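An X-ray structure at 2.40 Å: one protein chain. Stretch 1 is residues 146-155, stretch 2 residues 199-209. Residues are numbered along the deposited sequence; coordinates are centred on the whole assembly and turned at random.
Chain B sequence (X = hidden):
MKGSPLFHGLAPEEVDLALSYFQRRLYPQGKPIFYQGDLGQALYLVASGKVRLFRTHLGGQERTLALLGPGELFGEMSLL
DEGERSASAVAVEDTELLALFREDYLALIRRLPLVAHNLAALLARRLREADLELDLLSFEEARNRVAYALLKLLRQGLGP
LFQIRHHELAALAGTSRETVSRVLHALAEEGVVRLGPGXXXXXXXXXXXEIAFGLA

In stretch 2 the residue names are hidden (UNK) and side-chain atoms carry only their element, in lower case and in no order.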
# COMPACT_ATOMS: atom_id res chain seq x y z
N VAL B 146 13.24 -16.77 -6.62
CA VAL B 146 14.64 -16.79 -6.25
C VAL B 146 15.38 -17.92 -6.98
O VAL B 146 16.48 -17.72 -7.47
CB VAL B 146 14.80 -16.87 -4.72
CG1 VAL B 146 16.25 -17.07 -4.33
CG2 VAL B 146 14.22 -15.60 -4.08
N ALA B 147 14.74 -19.09 -7.09
CA ALA B 147 15.30 -20.21 -7.84
C ALA B 147 15.53 -19.78 -9.28
O ALA B 147 16.60 -19.99 -9.83
CB ALA B 147 14.39 -21.42 -7.77
N TYR B 148 14.53 -19.13 -9.88
CA TYR B 148 14.62 -18.67 -11.27
C TYR B 148 15.77 -17.68 -11.47
O TYR B 148 16.49 -17.75 -12.47
CB TYR B 148 13.32 -17.99 -11.66
CG TYR B 148 13.27 -17.41 -13.06
CD1 TYR B 148 13.29 -18.23 -14.19
CD2 TYR B 148 13.13 -16.03 -13.25
CE1 TYR B 148 13.21 -17.70 -15.47
CE2 TYR B 148 13.05 -15.49 -14.52
CZ TYR B 148 13.08 -16.32 -15.63
OH TYR B 148 12.99 -15.77 -16.89
N ALA B 149 15.94 -16.76 -10.52
CA ALA B 149 17.07 -15.84 -10.54
C ALA B 149 18.41 -16.61 -10.60
O ALA B 149 19.29 -16.29 -11.41
CB ALA B 149 17.03 -14.93 -9.31
N LEU B 150 18.56 -17.61 -9.74
CA LEU B 150 19.75 -18.45 -9.71
C LEU B 150 19.90 -19.19 -11.04
O LEU B 150 21.00 -19.31 -11.58
CB LEU B 150 19.62 -19.47 -8.58
CG LEU B 150 19.81 -18.94 -7.16
CD1 LEU B 150 19.48 -20.01 -6.12
CD2 LEU B 150 21.23 -18.42 -7.02
N LEU B 151 18.79 -19.71 -11.54
CA LEU B 151 18.76 -20.34 -12.86
C LEU B 151 19.36 -19.40 -13.90
O LEU B 151 20.19 -19.82 -14.72
CB LEU B 151 17.32 -20.66 -13.23
CG LEU B 151 17.04 -21.93 -14.01
CD1 LEU B 151 15.55 -22.18 -13.93
CD2 LEU B 151 17.50 -21.80 -15.45
N LYS B 152 18.95 -18.13 -13.85
CA LYS B 152 19.42 -17.13 -14.79
C LYS B 152 20.95 -16.98 -14.79
O LYS B 152 21.56 -16.73 -15.84
CB LYS B 152 18.74 -15.78 -14.54
CG LYS B 152 17.58 -15.51 -15.49
CD LYS B 152 16.51 -14.62 -14.88
CE LYS B 152 16.84 -13.16 -15.11
NZ LYS B 152 15.69 -12.29 -14.72
N LEU B 153 21.56 -17.13 -13.62
CA LEU B 153 23.02 -17.07 -13.49
C LEU B 153 23.65 -18.35 -14.04
O LEU B 153 24.66 -18.30 -14.71
CB LEU B 153 23.43 -16.89 -12.03
CG LEU B 153 23.00 -15.60 -11.32
CD1 LEU B 153 23.39 -15.66 -9.85
CD2 LEU B 153 23.58 -14.36 -11.98
N LEU B 154 23.03 -19.49 -13.75
CA LEU B 154 23.46 -20.74 -14.34
C LEU B 154 23.48 -20.65 -15.86
O LEU B 154 24.33 -21.27 -16.51
CB LEU B 154 22.54 -21.89 -13.92
CG LEU B 154 22.96 -22.69 -12.69
CD1 LEU B 154 21.96 -23.81 -12.43
CD2 LEU B 154 24.38 -23.25 -12.84
N ARG B 155 22.55 -19.89 -16.43
CA ARG B 155 22.44 -19.91 -17.87
C ARG B 155 23.42 -18.98 -18.61
O ARG B 155 23.40 -18.88 -19.84
CB ARG B 155 20.98 -19.77 -18.35
CG ARG B 155 20.15 -18.71 -17.72
CD ARG B 155 18.88 -18.40 -18.52
NE ARG B 155 17.79 -19.36 -18.38
CZ ARG B 155 16.49 -19.02 -18.32
NH1 ARG B 155 16.13 -17.74 -18.38
NH2 ARG B 155 15.55 -19.96 -18.21
N UNK B 199 29.07 -16.17 -1.37
CA UNK B 199 28.93 -17.14 -2.46
C UNK B 199 27.69 -18.05 -2.36
O UNK B 199 27.27 -18.48 -1.27
c UNK B 199 31.47 -17.30 -2.85
c UNK B 199 30.17 -18.08 -2.60
o UNK B 199 30.30 -18.90 -1.43
N UNK B 200 27.13 -18.35 -3.53
CA UNK B 200 26.09 -19.34 -3.63
C UNK B 200 26.51 -20.37 -4.68
O UNK B 200 26.77 -20.02 -5.83
c UNK B 200 24.37 -17.59 -3.09
c UNK B 200 24.75 -18.72 -4.04
c UNK B 200 23.66 -19.79 -4.07
N UNK B 201 26.59 -21.63 -4.27
CA UNK B 201 26.91 -22.71 -5.19
C UNK B 201 25.69 -23.60 -5.40
O UNK B 201 25.11 -24.14 -4.45
c UNK B 201 28.09 -23.52 -4.66
c UNK B 201 28.23 -24.92 -5.27
o UNK B 201 29.85 -26.68 -5.44
c UNK B 201 29.50 -25.65 -4.81
o UNK B 201 30.14 -25.20 -3.83
N UNK B 202 25.28 -23.74 -6.66
CA UNK B 202 24.20 -24.64 -7.04
C UNK B 202 24.74 -26.07 -7.08
O UNK B 202 25.79 -26.33 -7.67
c UNK B 202 23.64 -24.24 -8.41
c UNK B 202 23.20 -22.77 -8.37
c UNK B 202 22.50 -25.18 -8.86
N UNK B 203 24.03 -27.00 -6.43
CA UNK B 203 24.47 -28.40 -6.33
C UNK B 203 23.65 -29.24 -7.29
O UNK B 203 24.18 -30.03 -8.07
c UNK B 203 24.25 -28.93 -4.92
n UNK B 203 28.63 -30.79 -3.01
n UNK B 203 26.91 -29.31 -3.42
c UNK B 203 28.20 -29.62 -3.48
c UNK B 203 26.35 -28.05 -3.91
n UNK B 203 29.06 -28.77 -4.02
c UNK B 203 24.83 -28.05 -3.84
N UNK B 204 22.34 -29.02 -7.21
CA UNK B 204 21.34 -29.73 -7.98
C UNK B 204 20.67 -28.80 -8.97
O UNK B 204 19.60 -28.29 -8.70
o UNK B 204 20.87 -33.36 -5.68
c UNK B 204 20.28 -30.26 -7.03
c UNK B 204 21.42 -32.35 -6.18
c UNK B 204 20.84 -30.99 -5.83
o UNK B 204 22.40 -32.42 -6.96
N UNK B 205 21.30 -28.60 -10.13
CA UNK B 205 20.76 -27.68 -11.13
C UNK B 205 19.40 -28.10 -11.67
O UNK B 205 18.53 -27.26 -11.88
c UNK B 205 21.75 -27.51 -12.27
N UNK B 206 19.20 -29.40 -11.88
CA UNK B 206 17.95 -29.87 -12.42
C UNK B 206 16.85 -29.68 -11.40
O UNK B 206 15.73 -29.33 -11.76
c UNK B 206 18.04 -31.35 -12.83
N UNK B 207 17.18 -29.93 -10.14
CA UNK B 207 16.19 -29.81 -9.08
C UNK B 207 15.83 -28.33 -8.89
O UNK B 207 14.68 -27.98 -8.59
c UNK B 207 16.27 -31.33 -5.47
c UNK B 207 16.71 -30.41 -7.78
c UNK B 207 14.36 -30.88 -7.05
c UNK B 207 15.75 -30.43 -6.59
N UNK B 208 16.83 -27.48 -9.09
CA UNK B 208 16.64 -26.04 -9.02
C UNK B 208 15.67 -25.60 -10.11
O UNK B 208 14.70 -24.89 -9.84
c UNK B 208 17.86 -23.79 -9.13
c UNK B 208 17.67 -23.32 -7.68
c UNK B 208 19.08 -23.10 -9.77
c UNK B 208 17.97 -25.31 -9.17
N UNK B 209 15.93 -26.05 -11.34
CA UNK B 209 15.10 -25.70 -12.48
C UNK B 209 13.68 -26.18 -12.23
O UNK B 209 12.71 -25.51 -12.58
c UNK B 209 15.67 -26.32 -13.76
o UNK B 209 16.03 -25.25 -17.23
c UNK B 209 15.12 -25.71 -15.06
c UNK B 209 15.95 -26.08 -16.29
o UNK B 209 16.54 -27.19 -16.32

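Position 199 opens a strand. Its side chain is one carbon carrying an oxygen and a second carbon, three atoms in all. It lies out of reach of stretch 1. A beta-branched hydroxyl side chain is Thr 199.

Position 200 has three side-chain carbons and no heteroatom. The first carbon carries the other two. CA-to-CB points toward stretch 1, and one of the branch carbons meets Leu 150 CD2. This is Val 200, with chi1 in t. The contact runs from Leu 150 CD2 to Val 200 CG1 at 4.1 Å.

Position 201 has three carbons in a row, the third carrying two oxygens. CA-to-CB points away from stretch 1, as expected for the alternation of a strand. The carboxylate at the end of two methylenes makes it Glu 201.

Position 202 again has one carbon carrying two others. It points toward stretch 1 and approaches the end of Leu 154. It is Val 202, whose CG1 lies 3.9 Å from Leu 154 CD1.

Position 203 follows the strand. Three carbons lead to a nitrogen, then to a carbon carrying two more nitrogens. That guanidinium identifies Arg 203. It makes no contact with stretch 1, but folds back within its own stretch. Arg 203 NH1 is 2.6 Å from Glu 201 OE2, a salt bridge whose hydrogen bond is weak because the N-H...acceptor angle is 124°.

Position 204 has three carbons, the third carrying two oxygens. Its end leads away from stretch 1. It is Glu 204, at the N-cap position of the following helix. Its backbone O accepts a hydrogen bond from N of position 208 at 2.9 Å.

Position 205 has a single side-chain carbon, so it is Ala 205. It is exposed, yet its CB lies 3.7 Å from Leu 154 CD1.

Position 206 also has one carbon. It points away from stretch 1 and touches nothing there. It is Ala 206.

Position 207 has four carbons, forked at the second. It is out of reach of stretch 1. The fork beyond CB gives Leu 207.

Position 208 has the same four carbons and fork, but points toward stretch 1 and is buried among its residues. It is Leu 208, with chi1 t and chi2 p. CD1 is 3.8 Å from Ala 147 CB. CD2 is 3.9 Å from Leu 150 CB and 4.0 Å from Leu 154 CD1.

Position 209 has three carbons, the third carrying two oxygens. Its aliphatic part lies beside Leu 151. It is Glu 209, and its CG is 3.7 Å from Leu 151 CD1.

The contact works by apolar packing, with no hydrogen bond between the stretches. Leu 208 is the knob, seated in a hole formed by Ala 147, Leu 150, Leu 151 and Leu 154. The two helices cross at -133° and come within 9.7 Å. Val 200 and Val 202 extend the packing from the strand, against Leu 150 and Leu 154 respectively. Together the stretches bury 428 Å².

Stretch 2, residues 199-209: TVEVREAALLE
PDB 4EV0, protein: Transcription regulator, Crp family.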